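Local coordinates for cell wall surface anchor family protein (Streptococcus agalactiae serogroup V, PDB 3TW0) that probably mediates adhesion to host surfaces as the tip pilin of a streptococcal pilus, through a magnesium-binding von Willebrand factor type A domain, at residues Y107-N112 with E157-N162; R164-F169 with K316-F321; F231-D236 with K296-H301; K238-G243 with L274-Y279. The protein carries 2 engineered substitutions. All blocks are in the same frame, centred on the assembly; numbering follows the deposited sequence.

Contact 1. Residues Y107-N112 with E157-N162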
# COMPACT_ATOMS: atom_id res chain seq x y z
N TYR A 107 8.58 8.77 12.98
CA TYR A 107 8.62 10.02 13.74
C TYR A 107 7.69 11.03 13.09
O TYR A 107 8.01 11.62 12.06
CB TYR A 107 10.04 10.58 13.86
CG TYR A 107 10.17 11.45 15.07
CD1 TYR A 107 10.60 10.91 16.29
CD2 TYR A 107 9.81 12.80 15.04
CE1 TYR A 107 10.69 11.67 17.42
CE2 TYR A 107 9.89 13.58 16.19
CZ TYR A 107 10.34 12.99 17.37
OH TYR A 107 10.45 13.72 18.53
N LEU A 108 6.54 11.25 13.72
CA LEU A 108 5.37 11.83 13.05
C LEU A 108 5.22 13.34 13.23
O LEU A 108 4.27 13.93 12.72
CB LEU A 108 4.10 11.08 13.47
CG LEU A 108 4.04 9.58 13.10
CD1 LEU A 108 2.85 8.84 13.77
CD2 LEU A 108 3.95 9.45 11.58
N ASN A 109 6.17 13.94 13.95
CA ASN A 109 6.25 15.39 14.10
C ASN A 109 7.47 15.99 13.40
O ASN A 109 8.61 15.55 13.59
CB ASN A 109 6.26 15.76 15.57
CG ASN A 109 5.12 15.14 16.31
OD1 ASN A 109 5.33 14.46 17.32
ND2 ASN A 109 3.90 15.36 15.82
N LEU A 110 7.22 16.98 12.56
CA LEU A 110 8.32 17.62 11.86
C LEU A 110 9.22 18.17 12.95
O LEU A 110 8.71 18.78 13.91
CB LEU A 110 7.82 18.75 10.98
CG LEU A 110 7.14 18.28 9.70
CD1 LEU A 110 6.38 19.48 9.06
CD2 LEU A 110 8.20 17.67 8.75
N THR A 111 10.53 17.95 12.82
CA THR A 111 11.43 18.45 13.84
C THR A 111 12.78 18.92 13.30
O THR A 111 13.26 18.40 12.28
CB THR A 111 11.59 17.43 15.00
OG1 THR A 111 12.27 18.06 16.11
CG2 THR A 111 12.32 16.14 14.52
N ASN A 112 13.36 19.93 13.97
CA ASN A 112 14.80 20.29 13.87
C ASN A 112 15.55 20.20 15.21
O ASN A 112 16.73 20.58 15.30
CB ASN A 112 15.03 21.70 13.29
CG ASN A 112 14.26 22.79 14.04
OD1 ASN A 112 13.98 22.68 15.25
ND2 ASN A 112 13.89 23.84 13.31
N GLU A 157 0.22 19.39 5.89
CA GLU A 157 -0.92 20.29 5.94
C GLU A 157 -1.27 20.71 7.36
O GLU A 157 -1.77 21.81 7.57
CB GLU A 157 -2.13 19.65 5.28
CG GLU A 157 -1.88 19.27 3.85
CD GLU A 157 -3.15 19.29 3.02
OE1 GLU A 157 -4.05 18.45 3.28
OE2 GLU A 157 -3.23 20.16 2.11
N THR A 158 -1.00 19.83 8.31
CA THR A 158 -1.27 20.07 9.73
C THR A 158 -0.18 20.91 10.38
O THR A 158 -0.47 21.74 11.22
CB THR A 158 -1.32 18.74 10.53
OG1 THR A 158 -2.10 17.79 9.80
CG2 THR A 158 -1.98 18.94 11.87
N GLN A 159 1.08 20.66 10.01
CA GLN A 159 2.22 21.13 10.79
C GLN A 159 3.16 22.11 10.06
O GLN A 159 4.01 22.72 10.70
CB GLN A 159 3.05 19.95 11.30
CG GLN A 159 2.33 18.92 12.15
CD GLN A 159 3.24 17.73 12.46
OE1 GLN A 159 4.48 17.85 12.45
NE2 GLN A 159 2.63 16.58 12.70
N SER A 160 3.06 22.18 8.74
CA SER A 160 3.76 23.21 7.99
C SER A 160 2.80 24.37 7.62
O SER A 160 1.80 24.62 8.32
CB SER A 160 4.42 22.60 6.76
OG SER A 160 5.36 23.46 6.17
N SER A 161 3.12 25.08 6.54
CA SER A 161 2.37 26.27 6.14
C SER A 161 2.72 26.59 4.70
O SER A 161 3.70 26.05 4.17
CB SER A 161 2.67 27.48 7.06
OG SER A 161 3.96 28.04 6.82
N ASN A 162 1.93 27.46 4.07
CA ASN A 162 2.12 27.87 2.67
C ASN A 162 3.43 28.64 2.41
O ASN A 162 3.95 28.64 1.29
CB ASN A 162 0.91 28.72 2.22
CG ASN A 162 0.84 28.91 0.69
OD1 ASN A 162 1.27 28.04 -0.09
ND2 ASN A 162 0.28 30.05 0.27
O HOH W 1 5.88 19.39 14.38
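With CG of Gln-159 anti to its own carbonyl carbon (chi1 -58°) and CD carried on in an extended chain (chi2 174°), the primary amide reaches the backbone of Leu-108 and Leu-110, and both of its ends are used. NE2 of Gln-159 donates to O of Leu-108 at 3.1 Å, on a lone pair and in the carbonyl plane, with that oxygen close to the plane of the glutamine amide. OE1 of Gln-159 accepts the N-H of Leu-110 at 2.9 Å in a nearly straight bond, and a water that also donates to O of Leu-110 gives OE1 a second proton. Two bonds from one flat group fix its rotation. In the von Willebrand factor type A fold this joins the C-terminal turn of helix 145-159 to the corner at Asn-109, in the segment that hydrogen-bonds alongside strand 55-61, the last parallel strand of the sheet. The Asn-109 amide lies next to that of Gln-159, their planes 42° apart, with ND2 of Asn-109 3.6 Å from NE2 of Gln-159. On the buried flank CD1 of Leu-110 meets CB of Gln-159 at 4.0 Å, while Leu-110 also packs on Ile-155 and Ala-57. Past the helix end, OG of Ser-160 is hydrogen-bonded to Asp-12.

Contact 2. Residues R164-F169 with K316-F321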
# COMPACT_ATOMS: atom_id res chain seq x y z
N ARG A 164 6.36 27.91 3.91
CA ARG A 164 7.54 27.04 4.02
C ARG A 164 7.64 26.14 2.79
O ARG A 164 6.63 25.84 2.16
CB ARG A 164 7.50 26.21 5.31
CG ARG A 164 7.25 27.07 6.56
CD ARG A 164 7.11 26.24 7.82
NE ARG A 164 8.31 25.45 8.09
CZ ARG A 164 9.31 25.86 8.84
NH1 ARG A 164 9.29 27.08 9.39
NH2 ARG A 164 10.35 25.09 9.02
N LYS A 165 8.86 25.74 2.43
CA LYS A 165 9.05 24.74 1.39
C LYS A 165 8.77 23.35 1.97
O LYS A 165 9.12 23.07 3.10
CB LYS A 165 10.46 24.78 0.83
CG LYS A 165 10.69 25.90 -0.21
CD LYS A 165 9.57 25.95 -1.29
CE LYS A 165 9.62 24.81 -2.33
NZ LYS A 165 8.40 24.82 -3.24
N LYS A 166 8.14 22.48 1.18
CA LYS A 166 7.70 21.17 1.69
C LYS A 166 8.13 20.06 0.72
O LYS A 166 8.03 20.22 -0.48
CB LYS A 166 6.18 21.18 1.97
CG LYS A 166 5.73 22.36 2.90
CD LYS A 166 4.22 22.57 3.11
CE LYS A 166 3.51 23.42 2.02
NZ LYS A 166 4.43 24.40 1.33
N LEU A 167 8.69 18.98 1.24
CA LEU A 167 9.09 17.87 0.39
C LEU A 167 8.62 16.52 0.95
O LEU A 167 8.72 16.27 2.15
CB LEU A 167 10.60 17.85 0.20
CG LEU A 167 11.22 16.57 -0.36
CD1 LEU A 167 10.81 16.36 -1.84
CD2 LEU A 167 12.75 16.61 -0.21
N ILE A 168 8.06 15.68 0.07
CA ILE A 168 7.91 14.26 0.41
C ILE A 168 8.99 13.48 -0.33
O ILE A 168 9.14 13.64 -1.57
CB ILE A 168 6.48 13.71 0.13
CG1 ILE A 168 5.47 14.43 1.05
CG2 ILE A 168 6.47 12.18 0.38
CD1 ILE A 168 4.02 14.25 0.60
N PHE A 169 9.78 12.72 0.43
CA PHE A 169 10.84 11.89 -0.12
C PHE A 169 10.50 10.41 0.15
O PHE A 169 10.51 9.96 1.31
CB PHE A 169 12.16 12.29 0.53
CG PHE A 169 13.38 11.69 -0.11
CD1 PHE A 169 14.10 12.41 -1.04
CD2 PHE A 169 13.85 10.42 0.29
CE1 PHE A 169 15.25 11.87 -1.62
CE2 PHE A 169 15.02 9.87 -0.27
CZ PHE A 169 15.71 10.59 -1.23
N LYS A 316 -1.31 20.38 -3.99
CA LYS A 316 -0.75 21.14 -2.86
C LYS A 316 0.49 21.95 -3.24
O LYS A 316 0.94 22.82 -2.48
CB LYS A 316 -0.44 20.25 -1.66
CG LYS A 316 -1.65 19.56 -1.01
CD LYS A 316 -2.83 20.50 -0.84
CE LYS A 316 -4.07 19.70 -0.51
NZ LYS A 316 -5.33 20.48 -0.61
N GLY A 317 1.05 21.64 -4.40
CA GLY A 317 2.10 22.42 -5.01
C GLY A 317 3.45 22.26 -4.35
O GLY A 317 4.30 23.15 -4.48
N TYR A 318 3.67 21.16 -3.63
CA TYR A 318 5.02 20.92 -3.11
C TYR A 318 5.74 19.80 -3.85
O TYR A 318 5.19 19.25 -4.80
CB TYR A 318 5.05 20.74 -1.59
CG TYR A 318 4.11 19.74 -1.01
CD1 TYR A 318 4.32 18.38 -1.20
CD2 TYR A 318 3.03 20.15 -0.21
CE1 TYR A 318 3.46 17.47 -0.65
CE2 TYR A 318 2.18 19.23 0.36
CZ TYR A 318 2.40 17.89 0.13
OH TYR A 318 1.56 16.95 0.67
N ASP A 319 6.95 19.47 -3.43
CA ASP A 319 7.75 18.50 -4.18
C ASP A 319 7.58 17.08 -3.70
O ASP A 319 7.53 16.83 -2.52
CB ASP A 319 9.23 18.87 -4.13
CG ASP A 319 9.51 20.14 -4.89
OD1 ASP A 319 9.35 20.11 -6.12
OD2 ASP A 319 9.85 21.14 -4.24
N ILE A 320 7.53 16.14 -4.63
CA ILE A 320 7.55 14.74 -4.24
C ILE A 320 8.61 14.02 -5.05
O ILE A 320 8.53 13.97 -6.29
CB ILE A 320 6.17 14.03 -4.33
CG1 ILE A 320 5.07 14.83 -3.57
CG2 ILE A 320 6.29 12.60 -3.78
CD1 ILE A 320 4.21 15.74 -4.45
N PHE A 321 9.62 13.50 -4.34
CA PHE A 321 10.69 12.74 -4.95
C PHE A 321 10.56 11.27 -4.56
O PHE A 321 10.38 10.96 -3.38
CB PHE A 321 12.07 13.26 -4.50
CG PHE A 321 12.34 14.71 -4.82
CD1 PHE A 321 11.46 15.46 -5.59
CD2 PHE A 321 13.49 15.32 -4.34
CE1 PHE A 321 11.73 16.82 -5.88
CE2 PHE A 321 13.76 16.67 -4.63
CZ PHE A 321 12.88 17.42 -5.41
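The Phe-321 ring takes CD1 of Leu-167 over the centre of one face, a CH-pi contact of 3.8 Å from that methyl to the ring centroid and only 12° off the ring normal. The Leu-167 and Phe-321 side chains cross at about a right angle. Near the same ring, CD1 of Phe-169 approaches CB of Phe-321 obliquely. The Tyr-318 ring is met obliquely as well: CD1 of Ile-168 comes to 3.5 Å from CE1 of Tyr-318, and the CB atoms of Lys-166 and Tyr-318 lie 3.8 Å apart. OH of Tyr-318 is hydrogen-bonded to Asn-153 of helix 145-159.

Strands 165-172 and 319-324 are parallel neighbours in the central sheet of the von Willebrand factor type A domain, a Rossmann-like fold with helices packed against the sheet. The bonds alternate as parallel pairing demands: N of Asp-319 to O of Lys-166 at 3.2 Å, N of Ile-168 to O of Asp-319 at 2.9 Å, and N of Phe-321 to O of Ile-168 at 2.8 Å. Leu-167, Phe-169, Asp-319 and Phe-321 share one face; Ile-168 and Ile-320 point side by side from the other. Near the start of the ladder NZ of Lys-165 stays 4.1 Å from OD2 of Asp-319, beyond a salt bridge, although opposite charges there may still attract weakly. That OD2 also has a weak hydrogen bond to Tyr-368 and a long, weak ion pair with Lys-367.

Contact 3. Residues F231-D236 with K296-H301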
# COMPACT_ATOMS: atom_id res chain seq x y z
N PHE A 231 0.03 -6.59 -6.94
CA PHE A 231 -0.22 -5.31 -7.57
C PHE A 231 -1.58 -5.36 -8.30
O PHE A 231 -2.27 -4.35 -8.37
CB PHE A 231 0.91 -5.06 -8.56
CG PHE A 231 0.77 -3.80 -9.35
CD1 PHE A 231 1.04 -2.56 -8.76
CD2 PHE A 231 0.41 -3.84 -10.70
CE1 PHE A 231 0.93 -1.38 -9.52
CE2 PHE A 231 0.31 -2.68 -11.45
CZ PHE A 231 0.55 -1.44 -10.85
N LYS A 232 -1.95 -6.52 -8.82
CA LYS A 232 -3.18 -6.66 -9.60
C LYS A 232 -4.39 -7.01 -8.76
O LYS A 232 -4.26 -7.67 -7.74
CB LYS A 232 -3.01 -7.73 -10.70
CG LYS A 232 -2.12 -7.28 -11.88
CD LYS A 232 -2.08 -8.35 -13.01
CE LYS A 232 -0.93 -9.37 -12.85
NZ LYS A 232 -1.08 -10.30 -11.66
N LEU A 233 -5.56 -6.56 -9.18
CA LEU A 233 -6.81 -7.11 -8.69
C LEU A 233 -7.21 -8.20 -9.68
O LEU A 233 -6.87 -8.09 -10.88
CB LEU A 233 -7.87 -6.02 -8.62
CG LEU A 233 -7.65 -5.01 -7.49
CD1 LEU A 233 -8.35 -3.69 -7.76
CD2 LEU A 233 -8.05 -5.59 -6.09
N PHE A 234 -7.94 -9.21 -9.22
CA PHE A 234 -8.12 -10.43 -10.02
C PHE A 234 -9.43 -10.44 -10.78
O PHE A 234 -10.48 -10.19 -10.21
CB PHE A 234 -7.95 -11.70 -9.16
CG PHE A 234 -6.62 -11.78 -8.45
CD1 PHE A 234 -5.44 -11.84 -9.18
CD2 PHE A 234 -6.55 -11.74 -7.07
CE1 PHE A 234 -4.19 -11.90 -8.52
CE2 PHE A 234 -5.30 -11.81 -6.40
CZ PHE A 234 -4.14 -11.88 -7.12
N SER A 235 -9.35 -10.70 -12.09
CA SER A 235 -10.56 -10.87 -12.89
C SER A 235 -11.15 -12.27 -12.70
O SER A 235 -12.38 -12.44 -12.71
CB SER A 235 -10.33 -10.53 -14.37
OG SER A 235 -9.15 -11.16 -14.86
N ASP A 236 -10.28 -13.26 -12.52
CA ASP A 236 -10.70 -14.62 -12.24
C ASP A 236 -10.74 -14.72 -10.71
O ASP A 236 -9.73 -14.56 -10.03
CB ASP A 236 -9.71 -15.62 -12.89
CG ASP A 236 -10.08 -17.11 -12.65
OD1 ASP A 236 -11.06 -17.46 -11.94
OD2 ASP A 236 -9.36 -17.95 -13.23
N LYS A 296 -16.13 0.91 -16.71
CA LYS A 296 -14.87 1.20 -16.05
C LYS A 296 -14.53 0.04 -15.12
O LYS A 296 -15.43 -0.42 -14.38
CB LYS A 296 -15.00 2.48 -15.20
CG LYS A 296 -13.71 2.89 -14.44
CD LYS A 296 -12.59 3.29 -15.42
CE LYS A 296 -11.23 3.17 -14.79
NZ LYS A 296 -10.09 3.67 -15.62
N GLN A 297 -13.26 -0.39 -15.13
CA GLN A 297 -12.75 -1.43 -14.22
C GLN A 297 -11.42 -1.03 -13.61
O GLN A 297 -10.46 -0.65 -14.33
CB GLN A 297 -12.59 -2.78 -14.93
CG GLN A 297 -13.90 -3.50 -15.31
CD GLN A 297 -13.65 -4.79 -16.10
OE1 GLN A 297 -14.55 -5.61 -16.29
NE2 GLN A 297 -12.43 -4.96 -16.57
N ILE A 298 -11.35 -1.12 -12.28
CA ILE A 298 -10.08 -0.90 -11.56
C ILE A 298 -9.40 -2.27 -11.51
O ILE A 298 -10.02 -3.23 -11.06
CB ILE A 298 -10.33 -0.31 -10.16
CG1 ILE A 298 -11.14 1.00 -10.24
CG2 ILE A 298 -9.04 -0.15 -9.35
CD1 ILE A 298 -10.45 2.15 -10.97
N LYS A 299 -8.16 -2.38 -11.99
CA LYS A 299 -7.49 -3.69 -12.11
C LYS A 299 -6.14 -3.77 -11.41
O LYS A 299 -5.54 -4.86 -11.33
CB LYS A 299 -7.32 -4.05 -13.60
CG LYS A 299 -8.63 -4.11 -14.40
CD LYS A 299 -8.38 -4.03 -15.91
CE LYS A 299 -9.45 -4.79 -16.65
NZ LYS A 299 -9.99 -4.05 -17.86
N THR A 300 -5.65 -2.64 -10.90
CA THR A 300 -4.45 -2.62 -10.06
C THR A 300 -4.57 -1.73 -8.80
O THR A 300 -5.51 -0.96 -8.67
CB THR A 300 -3.24 -2.10 -10.84
OG1 THR A 300 -3.45 -0.71 -11.13
CG2 THR A 300 -3.05 -2.90 -12.14
N HIS A 301 -3.59 -1.79 -7.91
CA HIS A 301 -3.55 -0.86 -6.80
C HIS A 301 -2.86 0.44 -7.18
O HIS A 301 -3.04 1.45 -6.51
CB HIS A 301 -2.93 -1.53 -5.54
CG HIS A 301 -3.74 -2.69 -5.08
ND1 HIS A 301 -4.91 -2.54 -4.36
CD2 HIS A 301 -3.65 -4.00 -5.38
CE1 HIS A 301 -5.47 -3.72 -4.18
NE2 HIS A 301 -4.73 -4.63 -4.79
O HOH W 2 -4.95 -7.45 -5.00
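Thr-300 sits against Phe-231 in the tight half of this contact, its CB over one face of the phenyl ring and offset toward the rim, 4.0 Å from the centroid. CG2 of Thr-300 comes to 3.4 Å from CE2 of Phe-231, and the two side chains run side by side. CG of Phe-231 is anti to the backbone N (chi1 177°). Two backbone bonds flank a single bridge between Lys-232 and Thr-300. N of His-301 donates to O of Phe-231 at 2.9 Å, whereas N of Leu-233 reaches O of Lys-299 at 2.7 Å from well above the carbonyl plane, 53° out of it. Leu-233 fills the buried side: CD1 touches CG2 of Ile-298 at 3.9 Å, and CD2 lies 3.7 Å from NE2 of His-301, the two side chains crossing at about a right angle. On this Leu-233 flank a water at the edge of the imidazole, in its plane, is hydrogen-bonded to both NE2 of His-301 and O of Lys-232, while ND1 of His-301 pairs with Ser-179. The O of Thr-300 is buried here without a polar partner in the model.

The other side is looser. The lysine side chains of Lys-232 and Lys-299 start away from the opposing segment and are exposed.

OG1 of Thr-300 caps the backbone N of Glu-303 at the start of helix 302-312, in an irregular loop-to-loop bridge that has the side chain of Phe-231 about 9 Å from the bound magnesium ion of the von Willebrand factor type A domain.

Contact 4. Residues K238-G243 with L274-Y279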
# COMPACT_ATOMS: atom_id res chain seq x y z
N LYS A 238 -11.53 -17.29 -8.84
CA LYS A 238 -11.22 -18.63 -8.34
C LYS A 238 -9.73 -18.76 -8.08
O LYS A 238 -8.92 -18.32 -8.91
CB LYS A 238 -11.66 -19.70 -9.34
CG LYS A 238 -13.13 -19.62 -9.64
CD LYS A 238 -13.54 -20.40 -10.87
CE LYS A 238 -15.07 -20.29 -11.02
NZ LYS A 238 -15.55 -20.87 -12.32
N VAL A 239 -9.39 -19.34 -6.93
CA VAL A 239 -8.00 -19.62 -6.58
C VAL A 239 -7.59 -20.88 -7.31
O VAL A 239 -8.25 -21.88 -7.17
CB VAL A 239 -7.83 -19.90 -5.07
CG1 VAL A 239 -6.35 -20.23 -4.73
CG2 VAL A 239 -8.31 -18.72 -4.28
N PRO A 240 -6.52 -20.81 -8.12
CA PRO A 240 -6.04 -22.00 -8.84
C PRO A 240 -5.05 -22.83 -8.02
O PRO A 240 -4.44 -22.32 -7.09
CB PRO A 240 -5.32 -21.40 -10.06
CG PRO A 240 -4.80 -20.09 -9.58
CD PRO A 240 -5.77 -19.59 -8.50
N VAL A 241 -4.92 -24.10 -8.36
CA VAL A 241 -3.88 -24.93 -7.75
C VAL A 241 -2.56 -24.39 -8.26
O VAL A 241 -2.44 -24.09 -9.44
CB VAL A 241 -4.04 -26.45 -8.06
CG1 VAL A 241 -5.40 -26.96 -7.52
CG2 VAL A 241 -3.88 -26.74 -9.58
N THR A 242 -1.60 -24.24 -7.37
CA THR A 242 -0.30 -23.68 -7.71
C THR A 242 0.32 -24.24 -9.01
O THR A 242 0.46 -25.45 -9.17
CB THR A 242 0.66 -23.80 -6.50
OG1 THR A 242 0.10 -23.09 -5.38
CG2 THR A 242 2.04 -23.21 -6.84
N GLY A 243 0.65 -23.33 -9.93
CA GLY A 243 1.27 -23.67 -11.22
C GLY A 243 0.32 -24.29 -12.22
O GLY A 243 0.74 -24.76 -13.29
N LEU A 274 -12.33 -22.79 -3.31
CA LEU A 274 -11.70 -21.55 -2.83
C LEU A 274 -11.73 -20.41 -3.86
O LEU A 274 -11.47 -20.62 -5.05
CB LEU A 274 -10.27 -21.84 -2.38
CG LEU A 274 -10.17 -22.89 -1.25
CD1 LEU A 274 -8.75 -23.19 -0.97
CD2 LEU A 274 -10.91 -22.47 0.04
N TYR A 275 -12.08 -19.22 -3.36
CA TYR A 275 -12.09 -17.98 -4.12
C TYR A 275 -11.26 -16.96 -3.35
O TYR A 275 -11.16 -17.01 -2.10
CB TYR A 275 -13.54 -17.44 -4.26
CG TYR A 275 -14.48 -18.36 -5.01
CD1 TYR A 275 -14.92 -19.54 -4.44
CD2 TYR A 275 -14.93 -18.04 -6.29
CE1 TYR A 275 -15.75 -20.41 -5.11
CE2 TYR A 275 -15.79 -18.91 -6.98
CZ TYR A 275 -16.19 -20.08 -6.37
OH TYR A 275 -17.01 -20.95 -7.01
N TRP A 276 -10.67 -16.03 -4.09
CA TRP A 276 -10.03 -14.89 -3.49
C TRP A 276 -11.14 -14.14 -2.76
O TRP A 276 -12.28 -14.10 -3.23
CB TRP A 276 -9.46 -14.01 -4.59
CG TRP A 276 -8.42 -14.70 -5.44
CD1 TRP A 276 -8.51 -15.01 -6.76
CD2 TRP A 276 -7.15 -15.16 -5.00
NE1 TRP A 276 -7.36 -15.64 -7.18
CE2 TRP A 276 -6.51 -15.74 -6.11
CE3 TRP A 276 -6.48 -15.14 -3.77
CZ2 TRP A 276 -5.23 -16.29 -6.03
CZ3 TRP A 276 -5.21 -15.69 -3.69
CH2 TRP A 276 -4.60 -16.25 -4.82
N ARG A 277 -10.84 -13.56 -1.60
CA ARG A 277 -11.82 -12.72 -0.92
C ARG A 277 -12.09 -11.50 -1.83
O ARG A 277 -11.19 -11.09 -2.59
CB ARG A 277 -11.30 -12.29 0.44
CG ARG A 277 -11.10 -13.44 1.40
CD ARG A 277 -10.72 -12.94 2.80
NE ARG A 277 -11.85 -12.27 3.41
CZ ARG A 277 -11.92 -11.83 4.66
NH1 ARG A 277 -10.93 -11.98 5.52
NH2 ARG A 277 -13.03 -11.25 5.07
N ASP A 278 -13.31 -10.97 -1.79
CA ASP A 278 -13.78 -10.02 -2.80
C ASP A 278 -13.08 -8.66 -2.83
O ASP A 278 -13.19 -7.91 -3.81
CB ASP A 278 -15.32 -9.89 -2.82
CG ASP A 278 -15.88 -9.22 -1.55
OD1 ASP A 278 -15.24 -8.34 -0.97
OD2 ASP A 278 -17.00 -9.59 -1.17
N TYR A 279 -12.31 -8.36 -1.78
CA TYR A 279 -11.46 -7.19 -1.79
C TYR A 279 -10.22 -7.39 -2.69
O TYR A 279 -9.49 -6.45 -2.96
CB TYR A 279 -11.09 -6.72 -0.38
CG TYR A 279 -10.46 -7.75 0.52
CD1 TYR A 279 -11.11 -8.18 1.69
CD2 TYR A 279 -9.21 -8.28 0.24
CE1 TYR A 279 -10.53 -9.12 2.53
CE2 TYR A 279 -8.63 -9.20 1.07
CZ TYR A 279 -9.29 -9.62 2.22
OH TYR A 279 -8.69 -10.56 3.04
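Apolar contacts carry most of this meeting, and Val-239 against Trp-276 is the central one. CG2 of Val-239 sits over one face of the indole, 3.9 Å from the centroid of the six-membered ring and 16° off its normal. CG2 is anti to the carbonyl carbon of Val-239, whereas CG1 is anti to the backbone N (chi1 178°), and it is the former that meets the tryptophan. The same methyl touches the backbone joining Tyr-275 to Trp-276, 3.6 Å from N of Trp-276. CD of Pro-240 adds an oblique contact with the indole at CZ2 of Trp-276, 4.2 Å away. CB of Val-239 also meets CB of Leu-274 at 4.1 Å. CG of Lys-238 lies 3.8 Å from CE2 of Tyr-275, the two side chains alongside and pointing the same way. Trp-276 is further stacked with the ring of Phe-234.

Strand 271-276 belongs to a separate antiparallel sheet of this protein, distinct from the parallel core of its von Willebrand factor type A domain, and pairs with strands 70-78 and 249-251; residues 238-240 of the loop lie against its C-terminal end.

One backbone hydrogen bond crosses the contact, from N of Val-239 to O of Leu-274 at 3.1 Å; the donor stands 38° out of the carbonyl plane, and O of Leu-274 also accepts from Gln-247. It accompanies a single bridge between Lys-238 and Tyr-275.

Overall arrangement
The four contacts form two neighbouring pairs. Contacts 1 and 2 have centres about 12 Å apart and follow one another through helix 145-159 and strand 165-172; they touch where Ser-160 and Ser-161 meet Lys-166. Contacts 3 and 4, about 14 Å apart between centres, adjoin through Phe-234 and Trp-276 and through Leu-233 and Tyr-279. Both lie in the long insertion between the strands joined in contact 2, whose centre is about 30 Å from that of contact 3. The magnesium site of Ser-20, Ser-22 and Thr-143 is nearest to contact 3, the side chains of His-301 and Thr-143 being about 8 Å apart, whereas contacts 1 and 4 lie away from it.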